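Local structure of ATP synthase subunit s, mitochondrial (Bos taurus, 3E4G) at residues E29-C34 with S71-I76; G77-E82 with L103-Q108. The protein regulates mitochondrial ATP synthase, being needed for its proton conduction and favouring energy-driven ATP synthesis by blocking a proton leak through an alternative exit pathway. The protein carries 1 engineered substitution. One frame throughout, in Å; residues are numbered along the deposited sequence. Where two conformers were deposited one is given.

Contact 1 of 2, residues E29-C34 with S71-I76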
ATOM      1  N   GLU A  29      10.661  -5.738  -5.652  1.00  7.65           N
ATOM      2  CA  GLU A  29      12.021  -5.530  -5.065  1.00  7.89           C
ATOM      3  C   GLU A  29      11.946  -4.448  -3.984  1.00  7.14           C
ATOM      4  O   GLU A  29      12.520  -4.588  -2.884  1.00  7.81           O
ATOM      5  CB  GLU A  29      12.995  -5.159  -6.149  1.00  8.31           C
ATOM      6  CG  GLU A  29      13.336  -6.362  -7.056  1.00  9.28           C
ATOM      7  CD  GLU A  29      14.041  -6.065  -8.306  1.00 11.25           C
ATOM      8  OE1 GLU A  29      14.284  -4.912  -8.643  1.00 12.81           O
ATOM      9  OE2 GLU A  29      14.402  -7.098  -8.986  1.00 15.42           O
ATOM     10  N   TRP A  30      11.318  -3.322  -4.281  1.00  7.16           N
ATOM     11  CA  TRP A  30      11.124  -2.239  -3.305  1.00  6.89           C
ATOM     12  C   TRP A  30      10.432  -2.758  -2.045  1.00  6.55           C
ATOM     13  O   TRP A  30      10.892  -2.551  -0.913  1.00  7.04           O
ATOM     14  CB  TRP A  30      10.313  -1.096  -3.942  1.00  7.33           C
ATOM     15  CG  TRP A  30       9.749  -0.137  -2.964  1.00  6.76           C
ATOM     16  CD1 TRP A  30      10.392   0.637  -2.037  1.00  7.40           C
ATOM     17  CD2 TRP A  30       8.346   0.140  -2.779  1.00  7.28           C
ATOM     18  NE1 TRP A  30       9.503   1.384  -1.319  1.00  7.62           N
ATOM     19  CE2 TRP A  30       8.219   1.097  -1.759  1.00  7.63           C
ATOM     20  CE3 TRP A  30       7.178  -0.336  -3.422  1.00  7.15           C
ATOM     21  CZ2 TRP A  30       6.982   1.574  -1.307  1.00  8.16           C
ATOM     22  CZ3 TRP A  30       5.962   0.142  -3.000  1.00  8.12           C
ATOM     23  CH2 TRP A  30       5.852   1.054  -1.954  1.00  8.69           C
ATOM     24  N   LEU A  31       9.307  -3.445  -2.236  1.00  6.80           N
ATOM     25  CA  LEU A  31       8.541  -3.899  -1.058  1.00  6.84           C
ATOM     26  C   LEU A  31       9.355  -4.871  -0.236  1.00  6.61           C
ATOM     27  O   LEU A  31       9.463  -4.726   0.992  1.00  7.23           O
ATOM     28  CB  LEU A  31       7.202  -4.476  -1.523  1.00  6.69           C
ATOM     29  CG  LEU A  31       6.232  -3.334  -1.900  1.00  6.99           C
ATOM     30  CD1 LEU A  31       5.139  -3.789  -2.871  1.00  7.59           C
ATOM     31  CD2 LEU A  31       5.600  -2.699  -0.673  1.00  7.80           C
ATOM     32  N   LEU A  32       9.947  -5.885  -0.872  1.00  6.87           N
ATOM     33  CA  LEU A  32      10.636  -6.878  -0.046  0.50  7.30           C
ATOM     34  C   LEU A  32      11.913  -6.277   0.589  1.00  7.46           C
ATOM     35  O   LEU A  32      12.212  -6.596   1.743  1.00  7.96           O
ATOM     36  CB  LEU A  32      10.937  -8.183  -0.771  0.50  7.95           C
ATOM     37  CG  LEU A  32       9.782  -9.202  -0.729  0.50  6.33           C
ATOM     38  CD1 LEU A  32       8.488  -8.724  -1.443  0.50  7.64           C
ATOM     39  CD2 LEU A  32      10.281 -10.511  -1.392  0.50  7.51           C
ATOM     40  N   ARG A  33      12.642  -5.399  -0.102  1.00  7.45           N
ATOM     41  CA  ARG A  33      13.847  -4.829   0.537  1.00  7.88           C
ATOM     42  C   ARG A  33      13.455  -3.977   1.735  1.00  8.00           C
ATOM     43  O   ARG A  33      14.256  -3.796   2.667  1.00  9.07           O
ATOM     44  CB  ARG A  33      14.754  -4.065  -0.470  1.00  8.51           C
ATOM     45  CG  ARG A  33      14.236  -2.717  -0.896  1.00  8.10           C
ATOM     46  CD  ARG A  33      14.846  -2.328  -2.229  1.00  8.39           C
ATOM     47  NE  ARG A  33      14.505  -0.949  -2.568  1.00  8.61           N
ATOM     48  CZ  ARG A  33      14.350  -0.480  -3.800  1.00  9.57           C
ATOM     49  NH1 ARG A  33      14.556  -1.286  -4.852  1.00 10.66           N
ATOM     50  NH2 ARG A  33      13.977   0.782  -3.978  1.00 10.97           N
ATOM     51  N   CYS A  34      12.216  -3.424   1.729  1.00  7.48           N
ATOM     52  CA  CYS A  34      11.699  -2.615   2.802  1.00  7.40           C
ATOM     53  C   CYS A  34      10.915  -3.423   3.836  1.00  7.68           C
ATOM     54  O   CYS A  34      10.234  -2.827   4.693  1.00  8.32           O
ATOM     55  CB  CYS A  34      10.823  -1.472   2.246  1.00  7.44           C
ATOM     56  SG  CYS A  34      11.737  -0.213   1.363  1.00  8.04           S
ATOM     57  N   SER A  71       7.387  -2.578   8.206  1.00  8.24           N
ATOM     58  CA  SER A  71       8.081  -2.206   6.978  1.00  8.00           C
ATOM     59  C   SER A  71       8.523  -0.750   7.055  1.00  8.36           C
ATOM     60  O   SER A  71       7.868   0.085   7.700  1.00  8.78           O
ATOM     61  CB  SER A  71       7.140  -2.423   5.813  1.00  8.17           C
ATOM     62  OG  SER A  71       7.632  -1.927   4.587  1.00  9.72           O
ATOM     63  N   CYS A  72       9.584  -0.421   6.313  1.00  8.22           N
ATOM     64  CA  CYS A  72      10.094   0.980   6.246  1.00  8.55           C
ATOM     65  C   CYS A  72       9.637   1.716   5.040  1.00  8.24           C
ATOM     66  O   CYS A  72      10.190   2.808   4.749  1.00  9.51           O
ATOM     67  CB  CYS A  72      11.661   0.977   6.372  1.00  9.56           C
ATOM     68  SG  CYS A  72      12.487   0.244   4.955  1.00 11.15           S
ATOM     69  N   ILE A  73       8.598   1.260   4.343  1.00  7.72           N
ATOM     70  CA  ILE A  73       8.088   2.013   3.200  1.00  7.39           C
ATOM     71  C   ILE A  73       7.581   3.374   3.663  1.00  8.69           C
ATOM     72  O   ILE A  73       7.015   3.574   4.736  1.00 10.20           O
ATOM     73  CB  ILE A  73       7.011   1.234   2.440  1.00  8.17           C
ATOM     74  CG1 ILE A  73       5.797   0.887   3.333  1.00  9.09           C
ATOM     75  CG2 ILE A  73       7.615   0.018   1.759  1.00  8.47           C
ATOM     76  CD1 ILE A  73       4.722   0.083   2.523  1.00 10.99           C
ATOM     77  N   MET A  74       7.766   4.351   2.741  1.00  8.68           N
ATOM     78  CA  MET A  74       7.285   5.743   3.016  1.00 11.81           C
ATOM     79  C   MET A  74       7.231   6.517   1.766  1.00  9.16           C
ATOM     80  O   MET A  74       8.063   6.336   0.890  1.00 13.14           O
ATOM     81  CB  MET A  74       7.959   6.369   4.072  1.00 15.07           C
ATOM     82  CG  MET A  74       9.202   6.553   3.724  1.00 15.71           C
ATOM     83  SD  MET A  74      10.140   7.381   5.125  1.00 24.07           S
ATOM     84  CE  MET A  74       9.029   8.605   5.709  1.00 16.66           C
ATOM     85  N   SER A  75       6.374   7.506   1.735  1.00 10.16           N
ATOM     86  CA  SER A  75       6.330   8.602   0.813  1.00  9.87           C
ATOM     87  C   SER A  75       6.655   8.249  -0.604  1.00 10.09           C
ATOM     88  O   SER A  75       5.849   7.578  -1.317  1.00 10.30           O
ATOM     89  CB  SER A  75       7.133   9.823   1.401  1.00 12.02           C
ATOM     90  OG  SER A  75       8.538   9.528   1.411  1.00 13.74           O
ATOM     91  N   ILE A  76       7.744   8.778  -1.109  1.00 13.26           N
ATOM     92  CA  ILE A  76       8.018   8.634  -2.526  1.00 13.46           C
ATOM     93  C   ILE A  76       8.344   7.158  -2.863  1.00 10.68           C
ATOM     94  O   ILE A  76       8.343   6.816  -4.056  1.00 11.20           O
ATOM     95  CB  ILE A  76       8.935   9.700  -3.120  1.00 14.65           C
ATOM     96  CG1 ILE A  76      10.221   9.507  -2.397  1.00 18.32           C
ATOM     97  CG2 ILE A  76       8.268  11.077  -3.117  1.00 18.89           C
ATOM     98  CD1 ILE A  76      10.730   8.264  -1.647  1.00 26.91           C
TER

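Contact 2 of 2, residues G77-E82 with L103-Q108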
ATOM      1  N   GLY A  77       8.551   6.231  -1.897  1.00  9.77           N
ATOM      2  CA  GLY A  77       8.614   4.815  -2.264  1.00  8.93           C
ATOM      3  C   GLY A  77       7.350   4.369  -2.993  1.00  8.18           C
ATOM      4  O   GLY A  77       7.402   3.508  -3.865  1.00  7.99           O
ATOM      5  N   PHE A  78       6.218   4.975  -2.637  1.00  8.36           N
ATOM      6  CA  PHE A  78       4.961   4.603  -3.279  1.00  8.24           C
ATOM      7  C   PHE A  78       4.891   4.989  -4.732  1.00  8.67           C
ATOM      8  O   PHE A  78       3.978   4.501  -5.426  1.00  9.23           O
ATOM      9  CB  PHE A  78       3.774   5.153  -2.478  1.00  9.70           C
ATOM     10  CG  PHE A  78       3.582   4.479  -1.132  1.00  9.19           C
ATOM     11  CD1 PHE A  78       3.055   3.195  -1.019  1.00 10.81           C
ATOM     12  CD2 PHE A  78       3.974   5.085   0.027  1.00  9.68           C
ATOM     13  CE1 PHE A  78       2.908   2.576   0.211  1.00 11.73           C
ATOM     14  CE2 PHE A  78       3.872   4.468   1.246  1.00 10.85           C
ATOM     15  CZ  PHE A  78       3.304   3.227   1.361  1.00 11.34           C
ATOM     16  N   ASP A  79       5.825   5.780  -5.246  1.00  8.95           N
ATOM     17  CA  ASP A  79       5.900   5.984  -6.678  1.00  9.78           C
ATOM     18  C   ASP A  79       6.176   4.675  -7.434  1.00  8.44           C
ATOM     19  O   ASP A  79       5.888   4.585  -8.649  1.00  9.35           O
ATOM     20  CB  ASP A  79       6.874   7.073  -7.041  1.00 11.23           C
ATOM     21  CG  ASP A  79       6.368   8.496  -6.652  1.00 12.38           C
ATOM     22  OD1 ASP A  79       5.193   8.673  -6.294  1.00 15.84           O
ATOM     23  OD2 ASP A  79       7.196   9.392  -6.719  1.00 16.85           O
ATOM     24  N   HIS A  80       6.699   3.662  -6.752  1.00  7.88           N
ATOM     25  CA  HIS A  80       6.812   2.336  -7.401  1.00  8.15           C
ATOM     26  C   HIS A  80       5.427   1.745  -7.780  1.00  8.40           C
ATOM     27  O   HIS A  80       5.354   0.781  -8.522  1.00  9.95           O
ATOM     28  CB  HIS A  80       7.482   1.301  -6.472  1.00  8.00           C
ATOM     29  CG  HIS A  80       8.966   1.497  -6.292  1.00  8.29           C
ATOM     30  ND1 HIS A  80       9.497   2.218  -5.239  1.00  7.92           N
ATOM     31  CD2 HIS A  80      10.027   1.045  -6.992  1.00  8.79           C
ATOM     32  CE1 HIS A  80      10.825   2.154  -5.344  1.00  8.46           C
ATOM     33  NE2 HIS A  80      11.172   1.471  -6.397  1.00  9.46           N
ATOM     34  N   MET A  81       4.393   2.274  -7.190  1.00  7.39           N
ATOM     35  CA  MET A  81       2.977   1.770  -7.376  0.50  7.25           C
ATOM     36  C   MET A  81       2.456   2.258  -8.768  1.00  7.66           C
ATOM     37  O   MET A  81       1.416   1.768  -9.195  1.00  8.19           O
ATOM     38  CB  MET A  81       2.036   2.271  -6.265  0.50  7.39           C
ATOM     39  CG  MET A  81       2.442   1.764  -4.851  0.50  5.67           C
ATOM     40  SD  MET A  81       2.425  -0.052  -4.585  0.50  5.80           S
ATOM     41  CE  MET A  81       0.726  -0.389  -4.828  0.50  7.58           C
ATOM     42  N   GLU A  82       3.095   3.270  -9.368  1.00  8.25           N
ATOM     43  CA  GLU A  82       2.485   3.980 -10.500  1.00  9.46           C
ATOM     44  C   GLU A  82       2.140   3.107 -11.644  1.00  9.46           C
ATOM     45  O   GLU A  82       1.139   3.372 -12.342  1.00 10.40           O
ATOM     46  CB  GLU A  82       3.454   5.098 -10.931  1.00 11.73           C
ATOM     47  CG  GLU A  82       2.790   6.132 -11.785  1.00 15.73           C
ATOM     48  CD  GLU A  82       2.668   5.742 -13.141  1.00 16.43           C
ATOM     49  OE1 GLU A  82       3.578   5.013 -13.641  1.00 18.44           O
ATOM     50  OE2 GLU A  82       1.702   6.193 -13.854  1.00 17.89           O
ATOM     51  N   LEU A 103      -0.865   7.990   1.992  1.00  8.36           N
ATOM     52  CA  LEU A 103      -2.221   7.561   1.627  1.00  8.18           C
ATOM     53  C   LEU A 103      -2.791   8.457   0.521  1.00  8.36           C
ATOM     54  O   LEU A 103      -3.450   7.994  -0.411  1.00  8.76           O
ATOM     55  CB  LEU A 103      -3.136   7.555   2.830  1.00  8.19           C
ATOM     56  CG  LEU A 103      -2.663   6.578   3.943  1.00  8.22           C
ATOM     57  CD1 LEU A 103      -3.636   6.637   5.119  1.00 10.04           C
ATOM     58  CD2 LEU A 103      -2.517   5.157   3.434  1.00 10.17           C
ATOM     59  N   GLU A 104      -2.508   9.780   0.597  1.00  8.47           N
ATOM     60  CA  GLU A 104      -2.898  10.726  -0.435  1.00  8.94           C
ATOM     61  C   GLU A 104      -2.231  10.316  -1.757  1.00  8.92           C
ATOM     62  O   GLU A 104      -2.922  10.253  -2.818  1.00  9.52           O
ATOM     63  CB  GLU A 104      -2.543  12.140  -0.038  1.00  9.32           C
ATOM     64  CG  GLU A 104      -3.388  12.652   1.082  1.00 10.78           C
ATOM     65  CD  GLU A 104      -2.862  13.866   1.803  1.00 13.21           C
ATOM     66  OE1 GLU A 104      -1.723  14.277   1.565  1.00 13.48           O
ATOM     67  OE2 GLU A 104      -3.596  14.383   2.639  1.00 27.06           O
ATOM     68  N   ARG A 105      -0.923  10.084  -1.764  1.00  9.57           N
ATOM     69  CA  ARG A 105      -0.228   9.699  -2.968  1.00 10.49           C
ATOM     70  C   ARG A 105      -0.836   8.442  -3.608  1.00 10.01           C
ATOM     71  O   ARG A 105      -1.080   8.356  -4.813  1.00 10.87           O
ATOM     72  CB  ARG A 105       1.281   9.489  -2.651  1.00 12.16           C
ATOM     73  CG  ARG A 105       2.247   9.155  -3.797  1.00 12.87           C
ATOM     74  CD  ARG A 105       3.709   9.035  -3.329  1.00 12.84           C
ATOM     75  NE  ARG A 105       4.226  10.303  -2.880  1.00 15.08           N
ATOM     76  CZ  ARG A 105       4.530  11.374  -3.685  1.00 15.62           C
ATOM     77  NH1 ARG A 105       4.644  11.205  -5.001  1.00 17.84           N
ATOM     78  NH2 ARG A 105       4.755  12.523  -3.164  1.00 19.30           N
ATOM     79  N   LEU A 106      -1.096   7.446  -2.751  1.00  9.60           N
ATOM     80  CA  LEU A 106      -1.748   6.185  -3.249  1.00  9.71           C
ATOM     81  C   LEU A 106      -3.113   6.480  -3.867  1.00  8.61           C
ATOM     82  O   LEU A 106      -3.483   5.940  -4.923  1.00  9.44           O
ATOM     83  CB  LEU A 106      -1.933   5.236  -2.111  1.00 10.02           C
ATOM     84  CG  LEU A 106      -0.650   4.481  -1.640  1.00 11.13           C
ATOM     85  CD1 LEU A 106      -0.957   3.779  -0.319  1.00 13.15           C
ATOM     86  CD2 LEU A 106      -0.207   3.489  -2.645  1.00 13.78           C
ATOM     87  N   SER A 107      -3.902   7.302  -3.177  1.00  8.97           N
ATOM     88  CA  SER A 107      -5.308   7.545  -3.576  1.00  9.00           C
ATOM     89  C   SER A 107      -5.378   8.197  -4.939  1.00  8.97           C
ATOM     90  O   SER A 107      -6.434   8.097  -5.594  1.00  9.90           O
ATOM     91  CB  SER A 107      -6.020   8.393  -2.559  1.00  9.54           C
ATOM     92  OG  SER A 107      -5.601   9.760  -2.600  1.00 10.10           O
ATOM     93  N   GLN A 108      -4.345   8.933  -5.339  1.00  8.88           N
ATOM     94  CA  GLN A 108      -4.301   9.668  -6.606  1.00  9.29           C
ATOM     95  C   GLN A 108      -3.837   8.878  -7.803  1.00  8.96           C
ATOM     96  O   GLN A 108      -3.842   9.368  -8.928  1.00 10.01           O
ATOM     97  CB  GLN A 108      -3.405  10.941  -6.416  1.00 10.84           C
ATOM     98  CG  GLN A 108      -4.098  11.943  -5.500  1.00 12.73           C
ATOM     99  CD  GLN A 108      -5.252  12.507  -6.104  1.00 12.92           C
ATOM    100  OE1 GLN A 108      -6.326  12.743  -5.426  1.00 15.92           O
ATOM    101  NE2 GLN A 108      -5.217  12.878  -7.360  1.00 13.27           N
TER
HETATM  102  O   HOH W   1       6.597  11.939  -7.352  1.00 27.07           O

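Contact 1 of 2, residues E29-C34 with S71-I76
Ile-73 meets helix 23-33 chiefly through one methyl, CG2, which sits among three side chains at or just past the C-terminal end of that helix. Its CG1 takes the crowded position between backbone N and carbonyl carbon (chi1 60°), which sets CG2 beside the backbone N. From the helix side Trp-30 reaches in, its CG anti to the backbone N (chi1 164°), and the six-membered part of the indole leads: CZ2 of Trp-30 lies 3.5 Å from CG2 of Ile-73, the two side chains crossing at about a right angle. Leu-31 lays CD2 over one face of the same indole, toward its rim, and also touches the isoleucine methyl. Cys-34 adds a third neighbour, its CB 3.6 Å from Ile-73 CG2. The SG atoms of Cys-34 and Cys-72 are 3.7 Å apart, close neighbours but far too distant for a disulfide.

Polar contacts gather on the carbonyl of Cys-34, the first residue to leave the helical path. Cys-72 N donates to Cys-34 O at 3.0 Å, in the carbonyl plane, while Ser-71 OG donates at 2.8 Å to Cys-34 O from above that plane. Weakly, Ser-71 OG also accepts from Ile-73 N. Gly-35 and Thr-69, which bind magnesium, are close by, so this double grip on the carbonyl just after the helix probably helps fix the backbone beside the ion.

Contact 2 of 2, residues G77-E82 with L103-Q108
Successive leucine-rich repeats, the second and third of the protein, pack here through their convex-side segments, the 3-10 segment that carries Phe-78 to Met-81 and helix 100-107. Leu-106 carries the apolar part, against Phe-78 and Met-81: its CD2 comes within 3.7 Å of Phe-78 CD1 as the side chains cross obliquely. The same methyl lies 3.9 Å from CG of Met-81, whose chain bends at both chi2 and chi3. In leucine-rich repeats a strand is typically followed by a convex-side segment, often helical; here strands 63-69 and 89-93 are followed by the 3-10 segment and by helix 100-107. Helix 110-115 adds Leu-112, which touches both Met-81 and Leu-106.

At the partly exposed side of the contact, Arg-105 leaves its helix extended (chi1 -176°) and then bends at chi3 (-67°). Its NH1 donates to Asp-79 OD1 at 2.9 Å, using the syn lone pair of that oxygen in a salt bridge. Carboxylate and guanidinium planes stand 67° apart, so the acid meets the arginine through one oxygen rather than side by side. An alanine at Arg-105 would probably loosen this edge, losing the salt bridge and the CD contact with Phe-78 CB. A water gives a hydrogen bond to Asp-79 OD2 at 2.7 Å and accepts a weak one from Arg-105 NH1.

In the fold
Contact 1 closes before contact 2 opens along the chain, and their centres lie 12 Å apart. Residues 71-76 and 77-82 are consecutive parts of the connection between strands 63-69 and 89-93, in the second leucine-rich repeat. Residues 71-76 pack on the N-terminal domain, and residues 77-82 touch both that domain, through Trp-30, and the third repeat, so this single connection ties the N-terminal domain to the third repeat. The Trp-30 ring stacks on His-80 and meets Phe-78 edge-to-face, while Ile-73 CD1 packs 3.6 Å from Phe-78 CZ. The magnesium ion lies near contact 1, about 5 Å from the Ser-71 side chain, and about 13 Å from that of Phe-78 in contact 2.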